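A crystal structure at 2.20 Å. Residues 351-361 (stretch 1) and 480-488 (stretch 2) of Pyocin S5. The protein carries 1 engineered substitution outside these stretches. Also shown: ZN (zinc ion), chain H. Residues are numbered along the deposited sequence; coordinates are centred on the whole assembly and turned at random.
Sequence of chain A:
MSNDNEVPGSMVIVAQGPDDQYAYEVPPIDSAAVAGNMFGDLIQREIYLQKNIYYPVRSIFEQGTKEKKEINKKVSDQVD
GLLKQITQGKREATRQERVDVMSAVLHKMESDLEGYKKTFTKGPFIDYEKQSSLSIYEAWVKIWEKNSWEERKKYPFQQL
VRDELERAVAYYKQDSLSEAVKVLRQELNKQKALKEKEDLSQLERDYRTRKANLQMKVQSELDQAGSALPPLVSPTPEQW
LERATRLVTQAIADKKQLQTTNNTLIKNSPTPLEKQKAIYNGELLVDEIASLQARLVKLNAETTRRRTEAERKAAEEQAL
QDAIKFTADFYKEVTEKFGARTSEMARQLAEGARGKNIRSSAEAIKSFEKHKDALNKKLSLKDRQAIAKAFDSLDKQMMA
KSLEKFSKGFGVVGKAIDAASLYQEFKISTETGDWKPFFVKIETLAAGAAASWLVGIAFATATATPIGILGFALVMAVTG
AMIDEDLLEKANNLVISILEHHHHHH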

# COMPACT_ATOMS: atom_id res chain seq x y z
N GLU A 351 49.19 -26.65 -3.92
CA GLU A 351 49.16 -26.47 -2.46
C GLU A 351 50.27 -25.54 -1.96
O GLU A 351 50.04 -24.73 -1.06
N GLY A 352 51.46 -25.68 -2.54
CA GLY A 352 52.61 -24.86 -2.19
C GLY A 352 52.52 -23.42 -2.64
O GLY A 352 53.32 -22.60 -2.20
N ALA A 353 51.56 -23.11 -3.54
CA ALA A 353 51.32 -21.75 -4.08
C ALA A 353 50.29 -21.00 -3.22
O ALA A 353 50.25 -19.77 -3.22
N ARG A 354 49.46 -21.76 -2.50
CA ARG A 354 48.41 -21.27 -1.60
C ARG A 354 49.02 -20.21 -0.65
O ARG A 354 50.10 -20.44 -0.06
N GLY A 355 48.40 -19.03 -0.62
CA GLY A 355 48.82 -17.90 0.21
C GLY A 355 50.12 -17.21 -0.15
O GLY A 355 50.57 -16.33 0.58
N LYS A 356 50.71 -17.58 -1.28
CA LYS A 356 51.96 -16.99 -1.76
C LYS A 356 51.68 -16.07 -2.97
O LYS A 356 50.61 -16.18 -3.59
N ASN A 357 52.62 -15.16 -3.26
CA ASN A 357 52.56 -14.28 -4.43
C ASN A 357 53.66 -14.73 -5.42
O ASN A 357 54.51 -15.55 -5.07
N ILE A 358 53.63 -14.19 -6.64
CA ILE A 358 54.61 -14.50 -7.68
C ILE A 358 55.93 -13.82 -7.34
O ILE A 358 55.93 -12.67 -6.88
N ARG A 359 57.06 -14.52 -7.53
CA ARG A 359 58.38 -13.96 -7.26
C ARG A 359 58.78 -12.96 -8.37
O ARG A 359 58.00 -12.69 -9.29
N SER A 360 59.98 -12.39 -8.25
CA SER A 360 60.47 -11.46 -9.26
C SER A 360 61.21 -12.30 -10.30
O SER A 360 61.63 -13.42 -9.98
N SER A 361 61.37 -11.78 -11.52
CA SER A 361 62.09 -12.47 -12.60
C SER A 361 63.53 -12.74 -12.18
O SER A 361 64.01 -13.85 -12.39
N GLY A 480 57.08 -23.37 -10.93
CA GLY A 480 57.62 -23.58 -9.60
C GLY A 480 58.75 -22.63 -9.24
O GLY A 480 58.81 -22.17 -8.10
N ALA A 481 59.65 -22.31 -10.20
CA ALA A 481 60.75 -21.34 -10.01
C ALA A 481 60.20 -19.92 -9.70
O ALA A 481 60.88 -19.10 -9.09
N MET A 482 58.96 -19.67 -10.11
CA MET A 482 58.28 -18.39 -9.94
C MET A 482 57.53 -18.31 -8.61
O MET A 482 56.98 -17.26 -8.27
N ILE A 483 57.49 -19.44 -7.86
CA ILE A 483 56.76 -19.58 -6.61
C ILE A 483 57.67 -19.82 -5.41
O ILE A 483 57.79 -18.95 -4.54
N ASP A 484 58.32 -20.99 -5.37
CA ASP A 484 59.16 -21.43 -4.27
C ASP A 484 60.27 -22.30 -4.82
O ASP A 484 60.03 -23.11 -5.71
N GLU A 485 61.47 -22.17 -4.23
CA GLU A 485 62.67 -22.94 -4.55
C GLU A 485 62.45 -24.45 -4.39
O GLU A 485 62.93 -25.21 -5.23
N ASP A 486 61.75 -24.89 -3.31
CA ASP A 486 61.48 -26.31 -3.06
C ASP A 486 60.48 -26.89 -4.06
O ASP A 486 60.57 -28.08 -4.37
N LEU A 487 59.61 -26.04 -4.64
CA LEU A 487 58.68 -26.48 -5.68
C LEU A 487 59.42 -26.67 -7.01
O LEU A 487 59.09 -27.59 -7.76
N LEU A 488 60.46 -25.85 -7.27
CA LEU A 488 61.33 -25.95 -8.44
C LEU A 488 62.14 -27.25 -8.36
O LEU A 488 62.12 -28.00 -9.34

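The contact between the two stretches is organised around a single arginine, R359, whose backbone and side chain both address backbone carbonyl groups of stretch 2. R359 N donates to M482 O at 2.8 Å with an almost straight N-H...O angle of 173°, which holds the two stretches together where R359 CA and M482 CA are 5.2 Å apart. From this anchor the CA-to-CB bond points toward stretch 2, and chi angles in the m, t and p wells carry the side chain along the backbone from A481 to E485. The guanidinium lies obliquely to its neighbours: R359 NH1 reaches A481 O at 2.9 Å, but the angle of 123° makes this a weak hydrogen bond. The aliphatic part is also close, with R359 CD 3.2 Å from I483 O. Opposite charge lies nearby in E485, yet R359 NH2 and E485 OE1 remain 4.4 Å apart, beyond a salt bridge. Both atoms have hydrogen-bonding partners elsewhere in the structure, and E485 OE2 binds the zinc ion at 2.2 Å, together with two atoms from elsewhere in the structure.

M482 buries nearly as much surface as R359, although its CA-to-CB bond points away. Its side chain turns back, with chi1 at -146° and chi3 at -141°, both between wells, and chi2 in p, so that the terminal methyl comes nearer to stretch 1. M482 CE lies 3.6 Å from S360 O and 3.8 Å from S361 N, while M482 CG packs 3.8 Å from I358 CG2. The m rotamer of I358 leaves this methyl against the methionine while the end of the side chain leads away. The side chain of S360, in the p rotamer and pointing away, instead caps a backbone nitrogen just past the stretch.

A second apolar patch forms around I483 (m, t). Its CA-to-CB bond also points away, but the branched side chain still meets stretch 1: I483 CG2 is 3.9 Å from A353 CA and 4.0 Å from K356 CD, and I483 CD1 is 4.1 Å from A353 CB. L487, also m, t, points toward stretch 1 and places CD1 3.9 Å from G352 C. The absence of a side chain at G352 permits this approach, since an ideal CB there would lie just 2.8 Å from L487 CD1.

K356 points toward stretch 2 and extends over this patch through m, t and t torsions before a final p turn. Its amine is directed to its own stretch, where K356 NZ donates to G352 O at 2.9 Å, across the type II turn from A353 to K356. D484, with chi1 in t, contributes a nearby negative charge, but D484 OD2 is 4.2 Å from K356 NZ, too far for a salt bridge. Between K356 and R359, a water links the two backbones by donating to both N357 O at 2.6 Å and I483 O at 3.0 Å, so the carbonyl that R359 CD approaches is also hydrogen-bonded.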

# COMPACT_ATOMS: atom_id res chain seq x y z
CB GLU A 351 49.24 -27.82 -1.75
CG GLU A 351 49.08 -27.74 -0.24
CD GLU A 351 47.83 -27.06 0.30
OE1 GLU A 351 46.78 -27.06 -0.39
OE2 GLU A 351 47.89 -26.58 1.46
CB ALA A 353 50.82 -21.84 -5.51
CB ARG A 354 47.82 -22.47 -0.84
CG ARG A 354 46.37 -22.31 -0.43
CD ARG A 354 45.66 -23.64 -0.13
NE ARG A 354 45.11 -24.26 -1.34
CZ ARG A 354 43.93 -23.96 -1.88
NH1 ARG A 354 43.14 -23.06 -1.31
NH2 ARG A 354 43.53 -24.56 -2.99
CB LYS A 356 52.96 -18.08 -2.16
CG LYS A 356 53.60 -18.87 -1.00
CD LYS A 356 54.76 -19.73 -1.55
CE LYS A 356 55.48 -20.55 -0.50
NZ LYS A 356 54.59 -21.56 0.13
CB ASN A 357 52.79 -12.81 -4.04
CG ASN A 357 51.70 -12.21 -3.21
OD1 ASN A 357 50.57 -11.99 -3.66
ND2 ASN A 357 52.05 -11.87 -1.97
CB ILE A 358 54.01 -14.05 -9.03
CG1 ILE A 358 52.85 -14.97 -9.40
CG2 ILE A 358 55.06 -13.95 -10.15
CD1 ILE A 358 51.71 -14.32 -10.10
CB ARG A 359 59.44 -15.07 -7.14
CG ARG A 359 59.18 -16.06 -6.01
CD ARG A 359 60.07 -17.28 -6.12
NE ARG A 359 61.44 -17.00 -5.67
CZ ARG A 359 62.47 -17.80 -5.89
NH1 ARG A 359 62.32 -18.92 -6.58
NH2 ARG A 359 63.68 -17.47 -5.45
CB SER A 360 61.41 -10.44 -8.62
OG SER A 360 62.51 -11.10 -8.03
CB SER A 361 62.05 -11.67 -13.90
OG SER A 361 62.86 -10.51 -13.83
CB ALA A 481 61.60 -21.27 -11.27
CB MET A 482 57.32 -18.20 -11.10
CG MET A 482 57.18 -16.79 -11.53
SD MET A 482 58.61 -16.25 -12.46
CE MET A 482 58.79 -14.60 -11.85
CB ILE A 483 55.65 -20.66 -6.74
CG1 ILE A 483 54.72 -20.37 -7.93
CG2 ILE A 483 54.87 -20.81 -5.42
CD1 ILE A 483 53.76 -21.51 -8.33
CB ASP A 484 58.29 -22.29 -3.31
CG ASP A 484 58.83 -22.52 -1.91
OD1 ASP A 484 59.87 -21.92 -1.56
OD2 ASP A 484 58.18 -23.28 -1.13
CB GLU A 485 63.88 -22.50 -3.70
CG GLU A 485 65.21 -23.09 -4.15
CD GLU A 485 66.19 -22.20 -4.90
OE1 GLU A 485 66.23 -20.97 -4.65
OE2 GLU A 485 66.99 -22.75 -5.69
CB ASP A 486 61.08 -26.61 -1.59
CG ASP A 486 59.89 -25.86 -1.03
OD1 ASP A 486 58.75 -26.15 -1.46
OD2 ASP A 486 60.09 -25.04 -0.10
CB LEU A 487 57.48 -25.54 -5.85
CG LEU A 487 56.44 -25.59 -4.74
CD1 LEU A 487 55.37 -24.56 -4.99
CD2 LEU A 487 55.81 -26.97 -4.62
CB LEU A 488 62.28 -24.74 -8.55
CG LEU A 488 63.46 -24.88 -9.54
CD1 LEU A 488 62.97 -25.05 -10.98
CD2 LEU A 488 64.40 -23.71 -9.44
ZN ZN H . 67.53 -24.91 -5.93
O HOH W 1 56.37 -16.52 -3.48